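Local coordinates for protein PelA (PDB 5TCB) that carries a family GH114 glycoside hydrolase domain, the part present here, and as a full-length protein probably also has deacetylase activity, at residues G131-T136 and K170-R175. Numbering follows the deposited sequence.
Sequences GLFLDT and KLFFNR
Strands 131-135 and 170-174 run side by side in parallel, the fourth and fifth of eight parallel strands in sequential order, as in a (beta/alpha)8 barrel. Four backbone hydrogen bonds zip them together: Leu132 N to Lys170 O (2.8 Å), Phe172 N to Leu132 O, Leu134 N to Phe172 O, and Asn174 N to Leu134 O. Phe172 O also takes a CA-H...O contact from Phe133 CA at 3.3 Å.

On the face turned away from helix 145-165, the inner side of such a barrel, Phe133 and Phe172 make a T-shaped pair. The edge of Phe133 is turned into one face of Phe172, with planes at 78° and Phe133 CD1 lying 3.6 Å from Phe172 CD2. In Phe133, CG is anti to the backbone N (chi1 -178°), which leans the ring toward strand 170-174, bringing CZ to 3.5 Å from Asn174 CB. At the C-terminal ends, Asn174 ND2 donates to Asp135 OD1 (2.8 Å), reaching that oxygen from above the carboxylate plane, while Thr136 N comes in from the opposite face. Two donors thus grip OD1, and OD2 is bound by Tyr71 OH, so the carboxylate is restrained at both oxygens. Asn174 ND2 also donates to Glu193 OE2, so the amide bridges two carboxylates at the strand ends where such barrels carry their active site.

The other face of the sheet is apolar: Leu134 CD1 packs against Phe173 CE1 at 3.9 Å, and Leu132 lies alongside Leu171. Helix 145-165, from the beta-alpha-beta crossover joining the strands, covers them: Leu134 and Phe173 touch Leu159, Leu132 Leu162, Leu171 His163. Strand 67-73 flanks 131-135, strand 187-192 flanks 170-174, and Phe29 and Trp45 add edge-to-face contacts to Phe133 and Phe172 respectively.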
loop_
_atom_site.group_PDB
_atom_site.type_symbol
_atom_site.label_atom_id
_atom_site.label_comp_id
_atom_site.label_asym_id
_atom_site.label_seq_id
_atom_site.Cartn_x
_atom_site.Cartn_y
_atom_site.Cartn_z
ATOM N N GLY A 131 -4.075 -11.699 0.781
ATOM C CA GLY A 131 -3.971 -10.655 -0.214
ATOM C C GLY A 131 -2.633 -9.961 -0.116
ATOM O O GLY A 131 -1.793 -10.265 0.744
ATOM N N LEU A 132 -2.465 -8.995 -1.034
ATOM C CA LEU A 132 -1.276 -8.175 -1.125
ATOM C C LEU A 132 -1.671 -6.711 -1.073
ATOM O O LEU A 132 -2.674 -6.316 -1.673
ATOM C CB LEU A 132 -0.548 -8.392 -2.435
ATOM C CG LEU A 132 -0.124 -9.823 -2.757
ATOM C CD1 LEU A 132 0.417 -9.938 -4.191
ATOM C CD2 LEU A 132 0.887 -10.315 -1.770
ATOM N N PHE A 133 -0.882 -5.925 -0.347
ATOM C CA PHE A 133 -0.994 -4.474 -0.377
ATOM C C PHE A 133 0.049 -3.980 -1.361
ATOM O O PHE A 133 1.250 -4.123 -1.121
ATOM C CB PHE A 133 -0.807 -3.845 0.994
ATOM C CG PHE A 133 -0.960 -2.338 0.971
ATOM C CD1 PHE A 133 -2.200 -1.772 0.806
ATOM C CD2 PHE A 133 0.125 -1.505 1.100
ATOM C CE1 PHE A 133 -2.363 -0.407 0.773
ATOM C CE2 PHE A 133 -0.039 -0.116 1.045
ATOM C CZ PHE A 133 -1.293 0.408 0.904
ATOM N N LEU A 134 -0.411 -3.451 -2.470
ATOM C CA LEU A 134 0.462 -3.080 -3.588
ATOM C C LEU A 134 0.842 -1.608 -3.506
ATOM O O LEU A 134 0.016 -0.717 -3.750
ATOM C CB LEU A 134 -0.213 -3.412 -4.917
ATOM C CG LEU A 134 -0.653 -4.875 -5.071
ATOM C CD1 LEU A 134 -1.308 -5.060 -6.442
ATOM C CD2 LEU A 134 0.518 -5.830 -4.896
ATOM N N ASP A 135 2.109 -1.354 -3.192
ATOM C CA ASP A 135 2.621 -0.012 -3.016
ATOM C C ASP A 135 3.383 0.434 -4.264
ATOM O O ASP A 135 3.635 -0.337 -5.204
ATOM C CB ASP A 135 3.524 0.023 -1.777
ATOM C CG ASP A 135 3.753 1.410 -1.211
ATOM O OD1 ASP A 135 3.017 2.369 -1.537
ATOM O OD2 ASP A 135 4.696 1.536 -0.396
ATOM N N THR A 136 3.757 1.706 -4.229
ATOM C CA THR A 136 4.535 2.428 -5.254
ATOM C C THR A 136 3.979 2.215 -6.664
ATOM O O THR A 136 4.713 2.060 -7.642
ATOM C CB THR A 136 6.041 2.130 -5.140
ATOM O OG1 THR A 136 6.320 0.734 -5.231
ATOM C CG2 THR A 136 6.566 2.674 -3.822
ATOM N N LYS A 170 -6.416 -11.256 -2.664
ATOM C CA LYS A 170 -7.062 -9.955 -2.829
ATOM C C LYS A 170 -5.997 -8.899 -3.024
ATOM O O LYS A 170 -4.997 -8.890 -2.307
ATOM C CB LYS A 170 -7.904 -9.602 -1.603
ATOM C CG LYS A 170 -9.102 -10.480 -1.404
ATOM C CD LYS A 170 -9.919 -10.020 -0.213
ATOM C CE LYS A 170 -11.133 -10.889 -0.008
ATOM N NZ LYS A 170 -12.190 -10.525 -0.957
ATOM N N LEU A 171 -6.205 -8.011 -3.999
ATOM C CA LEU A 171 -5.247 -6.950 -4.298
ATOM C C LEU A 171 -5.771 -5.620 -3.746
ATOM O O LEU A 171 -6.804 -5.106 -4.178
ATOM C CB LEU A 171 -4.964 -6.873 -5.798
ATOM C CG LEU A 171 -4.451 -8.172 -6.440
ATOM C CD1 LEU A 171 -4.145 -7.941 -7.901
ATOM C CD2 LEU A 171 -3.240 -8.753 -5.702
ATOM N N PHE A 172 -5.042 -5.089 -2.778
ATOM C CA PHE A 172 -5.377 -3.879 -2.047
ATOM C C PHE A 172 -4.390 -2.841 -2.572
ATOM O O PHE A 172 -3.196 -2.877 -2.257
ATOM C CB PHE A 172 -5.259 -4.177 -0.548
ATOM C CG PHE A 172 -5.588 -3.049 0.387
ATOM C CD1 PHE A 172 -6.117 -1.845 -0.027
ATOM C CD2 PHE A 172 -5.364 -3.258 1.736
ATOM C CE1 PHE A 172 -6.382 -0.845 0.908
ATOM C CE2 PHE A 172 -5.632 -2.278 2.683
ATOM C CZ PHE A 172 -6.145 -1.066 2.273
ATOM N N PHE A 173 -4.874 -1.972 -3.456
ATOM C CA PHE A 173 -3.999 -1.018 -4.135
ATOM C C PHE A 173 -3.724 0.183 -3.226
ATOM O O PHE A 173 -4.646 0.703 -2.589
ATOM C CB PHE A 173 -4.653 -0.460 -5.398
ATOM C CG PHE A 173 -4.639 -1.348 -6.613
ATOM C CD1 PHE A 173 -4.594 -2.720 -6.530
ATOM C CD2 PHE A 173 -4.698 -0.762 -7.872
ATOM C CE1 PHE A 173 -4.617 -3.497 -7.694
ATOM C CE2 PHE A 173 -4.734 -1.521 -9.005
ATOM C CZ PHE A 173 -4.696 -2.886 -8.922
ATOM N N ASN A 174 -2.481 0.654 -3.207
ATOM C CA ASN A 174 -2.163 2.016 -2.742
ATOM C C ASN A 174 -2.271 2.945 -3.942
ATOM O O ASN A 174 -1.407 2.954 -4.817
ATOM C CB ASN A 174 -0.791 2.095 -2.092
ATOM C CG ASN A 174 -0.603 3.387 -1.300
ATOM O OD1 ASN A 174 -1.550 4.179 -1.190
ATOM N ND2 ASN A 174 0.577 3.601 -0.739
ATOM N N ARG A 175 -3.362 3.716 -4.008
ATOM C CA ARG A 175 -3.631 4.584 -5.175
ATOM C C ARG A 175 -3.645 3.703 -6.426
ATOM O O ARG A 175 -4.351 2.691 -6.462
ATOM C CB ARG A 175 -2.659 5.743 -5.227
ATOM C CG ARG A 175 -2.716 6.682 -4.077
ATOM C CD ARG A 175 -1.753 7.803 -4.257
ATOM N NE ARG A 175 -1.799 8.767 -3.159
ATOM C CZ ARG A 175 -1.729 10.077 -3.322
ATOM N NH1 ARG A 175 -1.595 10.618 -4.533
ATOM N NH2 ARG A 175 -1.780 10.856 -2.248
#